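Local coordinates for putative sugar phosphate isomerase (Acidithiobacillus ferrooxidans, PDB 3L2H), which probably acts as a metal-binding sugar phosphate isomerase of the cupin superfamily, though its exact substrate and reaction are not established, at residues Arg123-Val128 and Arg140-Trp145; Gly79-Glu84 and Ala103-Ser108; Asn34-Asp39 and Gly47-Gln52. One frame throughout, in Å; residues are numbered along the deposited sequence.

Contact 1: Arg123-Val128 and Arg140-Trp145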
loop_
_atom_site.group_PDB
_atom_site.type_symbol
_atom_site.label_atom_id
_atom_site.label_comp_id
_atom_site.label_asym_id
_atom_site.label_seq_id
_atom_site.Cartn_x
_atom_site.Cartn_y
_atom_site.Cartn_z
ATOM N N ARG B 123 -10.819 6.010 0.046
ATOM C CA ARG B 123 -11.376 4.679 0.201
ATOM C C ARG B 123 -10.240 3.694 0.357
ATOM O O ARG B 123 -9.579 3.428 -0.617
ATOM C CB ARG B 123 -12.169 4.256 -1.010
ATOM C CG ARG B 123 -13.473 4.947 -1.119
ATOM C CD ARG B 123 -14.376 4.205 -2.036
ATOM N NE ARG B 123 -15.592 4.965 -2.123
ATOM C CZ ARG B 123 -16.571 4.733 -2.981
ATOM N NH1 ARG B 123 -16.483 3.766 -3.864
ATOM N NH2 ARG B 123 -17.651 5.494 -2.943
ATOM N N LEU B 124 -9.990 3.215 1.573
ATOM C CA LEU B 124 -8.894 2.286 1.843
ATOM C C LEU B 124 -9.453 0.944 2.273
ATOM O O LEU B 124 -10.531 0.867 2.838
ATOM C CB LEU B 124 -8.003 2.800 2.959
ATOM C CG LEU B 124 -7.330 4.115 2.694
ATOM C CD1 LEU B 124 -6.570 4.600 3.986
ATOM C CD2 LEU B 124 -6.394 4.002 1.429
ATOM N N ASP B 125 -8.710 -0.102 1.968
ATOM C CA ASP B 125 -9.087 -1.448 2.355
ATOM C C ASP B 125 -9.113 -1.661 3.879
ATOM O O ASP B 125 -9.871 -2.508 4.340
ATOM C CB ASP B 125 -8.122 -2.454 1.755
ATOM C CG ASP B 125 -8.370 -2.701 0.269
ATOM O OD1 ASP B 125 -9.419 -2.335 -0.267
ATOM O OD2 ASP B 125 -7.512 -3.340 -0.339
ATOM N N GLN B 126 -8.290 -0.935 4.617
ATOM C CA GLN B 126 -8.270 -0.984 6.076
ATOM C C GLN B 126 -8.433 0.410 6.713
ATOM O O GLN B 126 -7.762 1.375 6.334
ATOM C CB GLN B 126 -6.968 -1.589 6.601
ATOM C CG GLN B 126 -6.721 -3.079 6.223
ATOM C CD GLN B 126 -5.407 -3.634 6.841
ATOM O OE1 GLN B 126 -4.382 -3.561 6.184
ATOM N NE2 GLN B 126 -5.438 -4.127 8.141
ATOM N N ASP B 127 -9.240 0.468 7.761
ATOM C CA ASP B 127 -9.394 1.706 8.529
ATOM C C ASP B 127 -9.878 1.324 9.911
ATOM O O ASP B 127 -10.305 0.185 10.168
ATOM C CB ASP B 127 -10.385 2.640 7.814
ATOM C CG ASP B 127 -10.350 4.099 8.304
ATOM O OD1 ASP B 127 -9.388 4.530 8.982
ATOM O OD2 ASP B 127 -11.344 4.799 7.964
ATOM N N VAL B 128 -9.793 2.279 10.810
ATOM C CA VAL B 128 -10.298 2.159 12.151
ATOM C C VAL B 128 -11.073 3.450 12.361
ATOM O O VAL B 128 -10.574 4.537 12.026
ATOM C CB VAL B 128 -9.197 1.995 13.189
ATOM C CG1 VAL B 128 -9.832 1.901 14.609
ATOM C CG2 VAL B 128 -8.307 0.772 12.875
ATOM N N ARG B 140 -12.237 -1.937 10.313
ATOM C CA ARG B 140 -12.688 -2.400 9.017
ATOM C C ARG B 140 -11.472 -2.892 8.246
ATOM O O ARG B 140 -10.536 -2.157 8.027
ATOM C CB ARG B 140 -13.417 -1.303 8.249
ATOM C CG ARG B 140 -14.024 -1.845 6.963
ATOM C CD ARG B 140 -14.796 -0.769 6.164
ATOM N NE ARG B 140 -14.081 0.470 5.985
ATOM C CZ ARG B 140 -13.084 0.629 5.128
ATOM N NH1 ARG B 140 -12.651 -0.396 4.416
ATOM N NH2 ARG B 140 -12.452 1.791 5.054
ATOM N N ASN B 141 -11.536 -4.143 7.850
ATOM C CA ASN B 141 -10.409 -4.873 7.270
ATOM C C ASN B 141 -10.868 -5.665 6.073
ATOM O O ASN B 141 -11.301 -6.797 6.191
ATOM C CB ASN B 141 -9.772 -5.765 8.364
ATOM C CG ASN B 141 -9.017 -4.917 9.409
ATOM O OD1 ASN B 141 -8.111 -4.136 9.032
ATOM N ND2 ASN B 141 -9.385 -5.023 10.674
ATOM N N ASN B 142 -10.708 -5.055 4.896
ATOM C CA ASN B 142 -11.181 -5.676 3.661
ATOM C C ASN B 142 -12.524 -6.387 3.774
ATOM O O ASN B 142 -12.614 -7.602 3.550
ATOM C CB ASN B 142 -10.194 -6.742 3.213
ATOM C CG ASN B 142 -8.970 -6.147 2.580
ATOM O OD1 ASN B 142 -8.903 -6.085 1.341
ATOM N ND2 ASN B 142 -8.044 -5.666 3.374
ATOM N N GLY B 143 -13.595 -5.753 4.149
ATOM C CA GLY B 143 -14.786 -6.664 4.119
ATOM C C GLY B 143 -15.124 -7.384 5.422
ATOM O O GLY B 143 -16.235 -7.887 5.552
ATOM N N GLU B 144 -14.173 -7.455 6.354
ATOM C CA GLU B 144 -14.446 -7.877 7.702
ATOM C C GLU B 144 -14.709 -6.593 8.498
ATOM O O GLU B 144 -13.799 -5.778 8.654
ATOM C CB GLU B 144 -13.271 -8.653 8.294
ATOM C CG GLU B 144 -13.045 -10.010 7.644
ATOM C CD GLU B 144 -14.289 -10.863 7.739
ATOM O OE1 GLU B 144 -14.775 -11.077 8.873
ATOM O OE2 GLU B 144 -14.791 -11.282 6.677
ATOM N N TRP B 145 -15.941 -6.387 8.964
ATOM C CA TRP B 145 -16.253 -5.208 9.781
ATOM C C TRP B 145 -16.447 -5.701 11.210
ATOM O O TRP B 145 -17.263 -6.615 11.445
ATOM C CB TRP B 145 -17.520 -4.500 9.332
ATOM C CG TRP B 145 -17.499 -3.901 7.965
ATOM C CD1 TRP B 145 -17.147 -4.506 6.811
ATOM C CD2 TRP B 145 -17.896 -2.587 7.629
ATOM N NE1 TRP B 145 -17.303 -3.640 5.749
ATOM C CE2 TRP B 145 -17.755 -2.449 6.223
ATOM C CE3 TRP B 145 -18.380 -1.521 8.365
ATOM C CZ2 TRP B 145 -18.066 -1.290 5.548
ATOM C CZ3 TRP B 145 -18.687 -0.319 7.674
ATOM C CH2 TRP B 145 -18.529 -0.232 6.287
HETATM O O HOH W 1 -5.702 -4.757 1.947
HETATM O O HOH W 2 -8.127 -1.664 10.155
HETATM O O HOH W 3 -13.492 4.001 6.667
#
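The guanidinium of R140 reaches across the hairpin and meets the backbone carbonyl of L124 with its edge. NH1 and NH2 both donate to this one oxygen, with R140 NH1 2.9 Å and R140 NH2 3.1 Å from L124 O. L124 O lies almost in the guanidinium plane. The R140 chain is extended as far as CD and then bends (chi3 48°), which puts NE off the line of the chain. On the way out, CD of R140 lies over the rim of one face of the W145 ring. NH2 also passes CB of D127 at 3.6 Å. The D127 carboxylate makes no direct salt bridge with R140. A water lies between them, donating to D127 OD2 and accepting from R140 NH2. The charge partner of R140 is E68, while D127 bonds to H65 and to the backbone of Y67.

Strands 126-131 and 136-141 form an antiparallel beta hairpin. Within it D127 and R140 are a hydrogen-bonded pair, joined N to O in both directions. A type I' turn from N141 to E144 then leads into strand 144-149, where W145 pairs with a strand of the second subunit and carries the sheet across the interface.

On the other face of the sheet, Q126 and N141 meet through their amides. Q126 NE2 donates to N141 OD1 at 2.8 Å, from above the carbonyl plane of the N141 amide; the two amide planes stand 61° apart. Beside them, N142 N donates to D125 O at 2.7 Å. A water accepts from N142 ND2 at 2.9 Å and donates to D125 OD2. N142 ND2 also bonds to the Y67 hydroxyl of the second subunit.

Contact 2: Gly79-Glu84 and Ala103-Ser108; sequences GTLTME and AAHSIS. With EDO (1,2-ethanediol), chain O; EDO (1,2-ethanediol), chain N.
E84 holds A104 at both ends of its backbone. E84 N donates to A104 O at 3.0 Å. The side chain then folds back: chi2 (-69°) places CD next to the other segment, and E84 OE2 accepts from A104 N at 2.8 Å. The bond is fairly straight and comes to the anti side of the oxygen, close to the carboxylate plane. The stem of the same side chain packs on A103, with E84 CG 4.0 Å from A103 CB.

At the other end, T80 and S108 form a hydrogen-bonded antiparallel pair. T80 N to S108 O is 2.8 Å and S108 N to T80 O is 2.9 Å. T80 OG1 shares a further hydrogen bond with an ethanediol, O1 at 2.8 Å.

T82 and S106 repeat this pairing, so strands 79-83 and 105-108 make a regular antiparallel ladder in a small sheet of the cupin domain, with strand 86-90 on the far side of 79-83. The position of H105 fits the second cupin motif, whose histidine is often a metal ligand in relatives. One face carries T80, T82, S106 and S108. The other carries L81, M83 (selenomethionine), H105 and I107. There L81 CD1 meets I107 CG1 at 3.8 Å. H105 stacks on F98 and also meets the H63 ring. Its NE2 is hydrogen-bonded to O2 of a second ethanediol at 2.7 Å, probably from the crystallisation liquor, which S59 and E70 also bind.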
loop_
_atom_site.group_PDB
_atom_site.type_symbol
_atom_site.label_atom_id
_atom_site.label_comp_id
_atom_site.label_asym_id
_atom_site.label_seq_id
_atom_site.Cartn_x
_atom_site.Cartn_y
_atom_site.Cartn_z
ATOM N N GLY B 79 -24.607 25.392 8.289
ATOM C CA GLY B 79 -24.569 24.286 9.233
ATOM C C GLY B 79 -23.767 24.633 10.456
ATOM O O GLY B 79 -23.217 25.722 10.559
ATOM N N THR B 80 -23.694 23.686 11.380
ATOM C CA THR B 80 -22.902 23.831 12.584
ATOM C C THR B 80 -21.960 22.654 12.619
ATOM O O THR B 80 -22.398 21.500 12.604
ATOM C CB THR B 80 -23.764 23.806 13.810
ATOM O OG1 THR B 80 -24.641 24.932 13.772
ATOM C CG2 THR B 80 -22.895 23.816 15.106
ATOM N N LEU B 81 -20.665 22.956 12.620
ATOM C CA LEU B 81 -19.619 21.942 12.635
ATOM C C LEU B 81 -19.179 21.724 14.082
ATOM O O LEU B 81 -18.817 22.669 14.743
ATOM C CB LEU B 81 -18.451 22.436 11.764
ATOM C CG LEU B 81 -17.113 21.683 11.845
ATOM C CD1 LEU B 81 -17.307 20.187 11.404
ATOM C CD2 LEU B 81 -16.044 22.384 11.026
ATOM N N THR B 82 -19.273 20.487 14.587
ATOM C CA THR B 82 -18.715 20.125 15.867
ATOM C C THR B 82 -17.413 19.382 15.630
ATOM O O THR B 82 -17.398 18.409 14.889
ATOM C CB THR B 82 -19.693 19.222 16.668
ATOM O OG1 THR B 82 -20.868 19.979 16.932
ATOM C CG2 THR B 82 -19.102 18.716 17.979
HETATM N N MSE B 83 -16.330 19.858 16.244
HETATM C CA MSE B 83 -15.035 19.186 16.217
HETATM C C MSE B 83 -14.505 19.152 17.619
HETATM O O MSE B 83 -14.359 20.186 18.246
HETATM C CB MSE B 83 -14.011 19.889 15.312
HETATM C CG MSE B 83 -14.381 19.901 13.882
HETATM SE SE MSE B 83 -12.941 20.676 12.732
HETATM C CE MSE B 83 -13.141 22.564 13.259
ATOM N N GLU B 84 -14.222 17.944 18.121
ATOM C CA GLU B 84 -13.823 17.763 19.517
ATOM C C GLU B 84 -14.793 18.546 20.420
ATOM O O GLU B 84 -15.993 18.337 20.329
ATOM C CB GLU B 84 -12.357 18.145 19.691
ATOM C CG GLU B 84 -11.417 17.270 18.838
ATOM C CD GLU B 84 -11.355 15.826 19.349
ATOM O OE1 GLU B 84 -11.255 15.644 20.593
ATOM O OE2 GLU B 84 -11.425 14.885 18.537
ATOM N N ALA B 103 -9.237 15.044 14.525
ATOM C CA ALA B 103 -10.369 15.545 15.284
ATOM C C ALA B 103 -11.648 14.772 14.952
ATOM O O ALA B 103 -11.968 14.592 13.774
ATOM C CB ALA B 103 -10.570 17.007 14.981
ATOM N N ALA B 104 -12.370 14.319 15.971
ATOM C CA ALA B 104 -13.719 13.765 15.770
ATOM C C ALA B 104 -14.648 14.902 15.337
ATOM O O ALA B 104 -14.513 16.024 15.817
ATOM C CB ALA B 104 -14.221 13.096 17.065
ATOM N N HIS B 105 -15.589 14.621 14.454
ATOM C CA HIS B 105 -16.521 15.630 14.005
ATOM C C HIS B 105 -17.858 15.097 13.584
ATOM O O HIS B 105 -18.013 13.909 13.267
ATOM C CB HIS B 105 -15.925 16.389 12.786
ATOM C CG HIS B 105 -16.354 15.844 11.466
ATOM N ND1 HIS B 105 -15.708 14.801 10.845
ATOM C CD2 HIS B 105 -17.385 16.197 10.651
ATOM C CE1 HIS B 105 -16.333 14.525 9.704
ATOM N NE2 HIS B 105 -17.344 15.375 9.556
ATOM N N SER B 106 -18.815 16.020 13.551
ATOM C CA SER B 106 -20.068 15.850 12.871
ATOM C C SER B 106 -20.555 17.244 12.437
ATOM O O SER B 106 -20.081 18.252 12.922
ATOM C CB SER B 106 -21.127 15.144 13.736
ATOM O OG SER B 106 -21.361 15.859 14.946
ATOM N N ILE B 107 -21.487 17.268 11.494
ATOM C CA ILE B 107 -22.138 18.486 11.044
ATOM C C ILE B 107 -23.655 18.360 11.212
ATOM O O ILE B 107 -24.240 17.309 10.891
ATOM C CB ILE B 107 -21.825 18.767 9.557
ATOM C CG1 ILE B 107 -20.358 19.159 9.381
ATOM C CG2 ILE B 107 -22.730 19.898 8.960
ATOM C CD1 ILE B 107 -19.804 18.991 7.939
ATOM N N SER B 108 -24.258 19.418 11.762
ATOM C CA SER B 108 -25.696 19.549 11.905
ATOM C C SER B 108 -26.207 20.652 10.990
ATOM O O SER B 108 -25.510 21.643 10.746
ATOM C CB SER B 108 -26.072 19.922 13.340
ATOM O OG SER B 108 -25.773 18.882 14.261
HETATM C C1 EDO O . -26.714 26.079 10.985
HETATM O O1 EDO O . -26.682 24.939 11.844
HETATM C C2 EDO O . -27.503 27.205 11.646
HETATM O O2 EDO O . -26.981 28.436 11.172
HETATM C C1 EDO N . -19.338 13.341 6.575
HETATM O O1 EDO N . -18.418 12.515 7.322
HETATM C C2 EDO N . -19.088 14.803 6.856
HETATM O O2 EDO N . -19.661 15.101 8.148
#

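Contact 3: Asn34-Asp39 and Gly47-Gln52; sequences NKSLGD and GIHLIQ. With CXS (3-cyclohexyl-1-propylsulfonic acid), chain L.
The backbone oxygen of I48 receives two amides from the start of helix 37-41. G38 N donates to I48 O at 3.1 Å in a nearly straight bond (168°). L37 N is closer, but its bond is bent and weak. S36 is the N-cap of this helix, its OG accepting from D39 N. The same OG takes a proton from a water that in turn accepts from I48 N, which ties the cap to the strand.

Before the helix the two segments pair as antiparallel strands. K35 and L50 are the hydrogen-bonded pair, bonded N to O both ways. N34 and H49 meet through their side chains. N34 ND2 donates to H49 ND1 at 2.9 Å, so ND1 acts as the acceptor. The imidazole is turned 52° against the N34 amide. N34 OD1 touches I51 CG2 at 3.3 Å. On the opposite face the K35 chain is extended beyond CG (chi2 177°). Its NZ donates to O3 of a bound cyclohexyl-propylsulfonate, probably from the crystallisation liquor, at 2.6 Å, and Q52 NE2 donates to O1 of that group. K35 NZ also bonds to I14 O.

Strand 46-53 lies between strands 27-36 and 115-122 in the large antiparallel sheet. L37 and L50 pack on strand 115-122, and L37, I48 and L50 also touch F95, A71 and Y73 of the third subunit.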
loop_
_atom_site.group_PDB
_atom_site.type_symbol
_atom_site.label_atom_id
_atom_site.label_comp_id
_atom_site.label_asym_id
_atom_site.label_seq_id
_atom_site.Cartn_x
_atom_site.Cartn_y
_atom_site.Cartn_z
ATOM N N ASN B 34 -27.748 11.265 -0.740
ATOM C CA ASN B 34 -26.373 11.084 -1.163
ATOM C C ASN B 34 -26.298 10.739 -2.631
ATOM O O ASN B 34 -26.883 9.730 -3.066
ATOM C CB ASN B 34 -25.728 9.955 -0.353
ATOM C CG ASN B 34 -24.239 9.941 -0.484
ATOM O OD1 ASN B 34 -23.527 10.577 0.329
ATOM N ND2 ASN B 34 -23.731 9.191 -1.450
ATOM N N LYS B 35 -25.601 11.570 -3.388
ATOM C CA LYS B 35 -25.328 11.350 -4.793
ATOM C C LYS B 35 -23.838 11.038 -4.949
ATOM O O LYS B 35 -22.993 11.908 -4.765
ATOM C CB LYS B 35 -25.716 12.582 -5.602
ATOM C CG LYS B 35 -27.257 12.908 -5.518
ATOM C CD LYS B 35 -27.618 14.207 -6.300
ATOM C CE LYS B 35 -29.065 14.568 -6.097
ATOM N NZ LYS B 35 -29.454 15.760 -6.988
ATOM N N SER B 36 -23.523 9.798 -5.256
ATOM C CA SER B 36 -22.163 9.388 -5.298
ATOM C C SER B 36 -21.596 9.651 -6.713
ATOM O O SER B 36 -21.788 8.866 -7.686
ATOM C CB SER B 36 -21.993 7.933 -4.916
ATOM O OG SER B 36 -20.612 7.570 -5.065
ATOM N N LEU B 37 -20.978 10.806 -6.836
ATOM C CA LEU B 37 -20.436 11.220 -8.133
ATOM C C LEU B 37 -19.303 10.267 -8.563
ATOM O O LEU B 37 -19.225 9.811 -9.716
ATOM C CB LEU B 37 -19.959 12.659 -8.056
ATOM C CG LEU B 37 -20.974 13.707 -7.582
ATOM C CD1 LEU B 37 -20.361 15.118 -7.724
ATOM C CD2 LEU B 37 -22.369 13.561 -8.299
ATOM N N GLY B 38 -18.456 9.906 -7.603
ATOM C CA GLY B 38 -17.369 8.985 -7.880
ATOM C C GLY B 38 -17.831 7.623 -8.321
ATOM O O GLY B 38 -17.291 7.091 -9.293
ATOM N N ASP B 39 -18.869 7.055 -7.691
ATOM C CA ASP B 39 -19.299 5.705 -8.112
ATOM C C ASP B 39 -19.935 5.756 -9.471
ATOM O O ASP B 39 -19.809 4.804 -10.260
ATOM C CB ASP B 39 -20.263 5.066 -7.087
ATOM C CG ASP B 39 -19.536 4.693 -5.795
ATOM O OD1 ASP B 39 -18.569 3.886 -5.897
ATOM O OD2 ASP B 39 -19.874 5.253 -4.712
ATOM N N GLY B 47 -13.927 8.639 -2.676
ATOM C CA GLY B 47 -15.364 8.812 -2.633
ATOM C C GLY B 47 -15.596 10.309 -2.803
ATOM O O GLY B 47 -14.932 11.149 -2.151
ATOM N N ILE B 48 -16.421 10.677 -3.764
ATOM C CA ILE B 48 -16.819 12.045 -3.946
ATOM C C ILE B 48 -18.355 12.040 -4.002
ATOM O O ILE B 48 -18.930 11.450 -4.924
ATOM C CB ILE B 48 -16.223 12.674 -5.200
ATOM C CG1 ILE B 48 -14.689 12.624 -5.162
ATOM C CG2 ILE B 48 -16.725 14.169 -5.339
ATOM C CD1 ILE B 48 -13.925 13.084 -6.407
ATOM N N HIS B 49 -18.968 12.724 -3.039
ATOM C CA HIS B 49 -20.391 12.676 -2.785
ATOM C C HIS B 49 -20.956 14.098 -2.712
ATOM O O HIS B 49 -20.424 14.957 -2.002
ATOM C CB HIS B 49 -20.663 11.961 -1.457
ATOM C CG HIS B 49 -20.141 10.561 -1.395
ATOM N ND1 HIS B 49 -20.862 9.479 -1.870
ATOM C CD2 HIS B 49 -18.962 10.060 -0.943
ATOM C CE1 HIS B 49 -20.165 8.372 -1.665
ATOM N NE2 HIS B 49 -19.010 8.698 -1.104
ATOM N N LEU B 50 -22.042 14.323 -3.420
ATOM C CA LEU B 50 -22.819 15.539 -3.249
ATOM C C LEU B 50 -23.986 15.195 -2.319
ATOM O O LEU B 50 -24.802 14.312 -2.608
ATOM C CB LEU B 50 -23.268 16.085 -4.583
ATOM C CG LEU B 50 -23.887 17.469 -4.332
ATOM C CD1 LEU B 50 -23.341 18.469 -5.308
ATOM C CD2 LEU B 50 -25.421 17.413 -4.316
ATOM N N ILE B 51 -24.017 15.827 -1.164
ATOM C CA ILE B 51 -24.984 15.457 -0.124
ATOM C C ILE B 51 -25.919 16.613 0.159
ATOM O O ILE B 51 -25.548 17.785 0.004
ATOM C CB ILE B 51 -24.285 14.937 1.194
ATOM C CG1 ILE B 51 -23.626 16.075 1.961
ATOM C CG2 ILE B 51 -23.248 13.872 0.862
ATOM C CD1 ILE B 51 -23.208 15.727 3.378
ATOM N N GLN B 52 -27.137 16.268 0.536
ATOM C CA GLN B 52 -28.145 17.238 0.950
ATOM C C GLN B 52 -28.634 16.805 2.341
ATOM O O GLN B 52 -29.059 15.662 2.495
ATOM C CB GLN B 52 -29.325 17.295 -0.022
ATOM C CG GLN B 52 -28.923 17.480 -1.483
ATOM C CD GLN B 52 -30.082 17.259 -2.433
ATOM O OE1 GLN B 52 -31.095 16.660 -2.064
ATOM N NE2 GLN B 52 -29.946 17.750 -3.675
HETATM S S CXS L . -27.909 19.278 -6.414
HETATM O O1 CXS L . -28.170 19.788 -5.026
HETATM O O2 CXS L . -28.921 19.803 -7.344
HETATM O O3 CXS L . -27.946 17.809 -6.439
HETATM C C1 CXS L . -26.423 19.900 -6.926
HETATM C C2 CXS L . -26.378 21.414 -6.780
HETATM C C3 CXS L . -25.063 22.008 -7.249
HETATM N N CXS L . -25.104 23.421 -7.529
HETATM C C4 CXS L . -23.967 24.064 -8.169
HETATM C C5 CXS L . -22.733 24.054 -7.260
HETATM C C6 CXS L . -21.541 24.658 -8.001
HETATM C C7 CXS L . -21.835 26.075 -8.495
HETATM C C8 CXS L . -23.152 26.157 -9.260
HETATM C C9 CXS L . -24.303 25.517 -8.517
HETATM O O HOH W 4 -31.406 18.464 -6.520
HETATM O O HOH W 5 -17.994 8.538 -4.757
#

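Overall arrangement
Along the chain the order is contact 3, contact 2, contact 1. Contacts 1 and 3 touch directly. R123 NH2 makes a salt bridge of 2.9 Å with D39 OD2, although the two centres lie about 20 Å apart. Contact 2 touches neither. Its nearest atoms are about 7 Å from contact 3 and about 10 Å from contact 1. Contacts 2 and 3 lie on opposite sides of the chain's centre, yet both meet the third subunit, whereas contact 1 meets the second. The probable cupin pocket is marked by H105 in contact 2 and its ethanediol. The I51 side chain of contact 3 comes to about 5 Å from the same ethanediol.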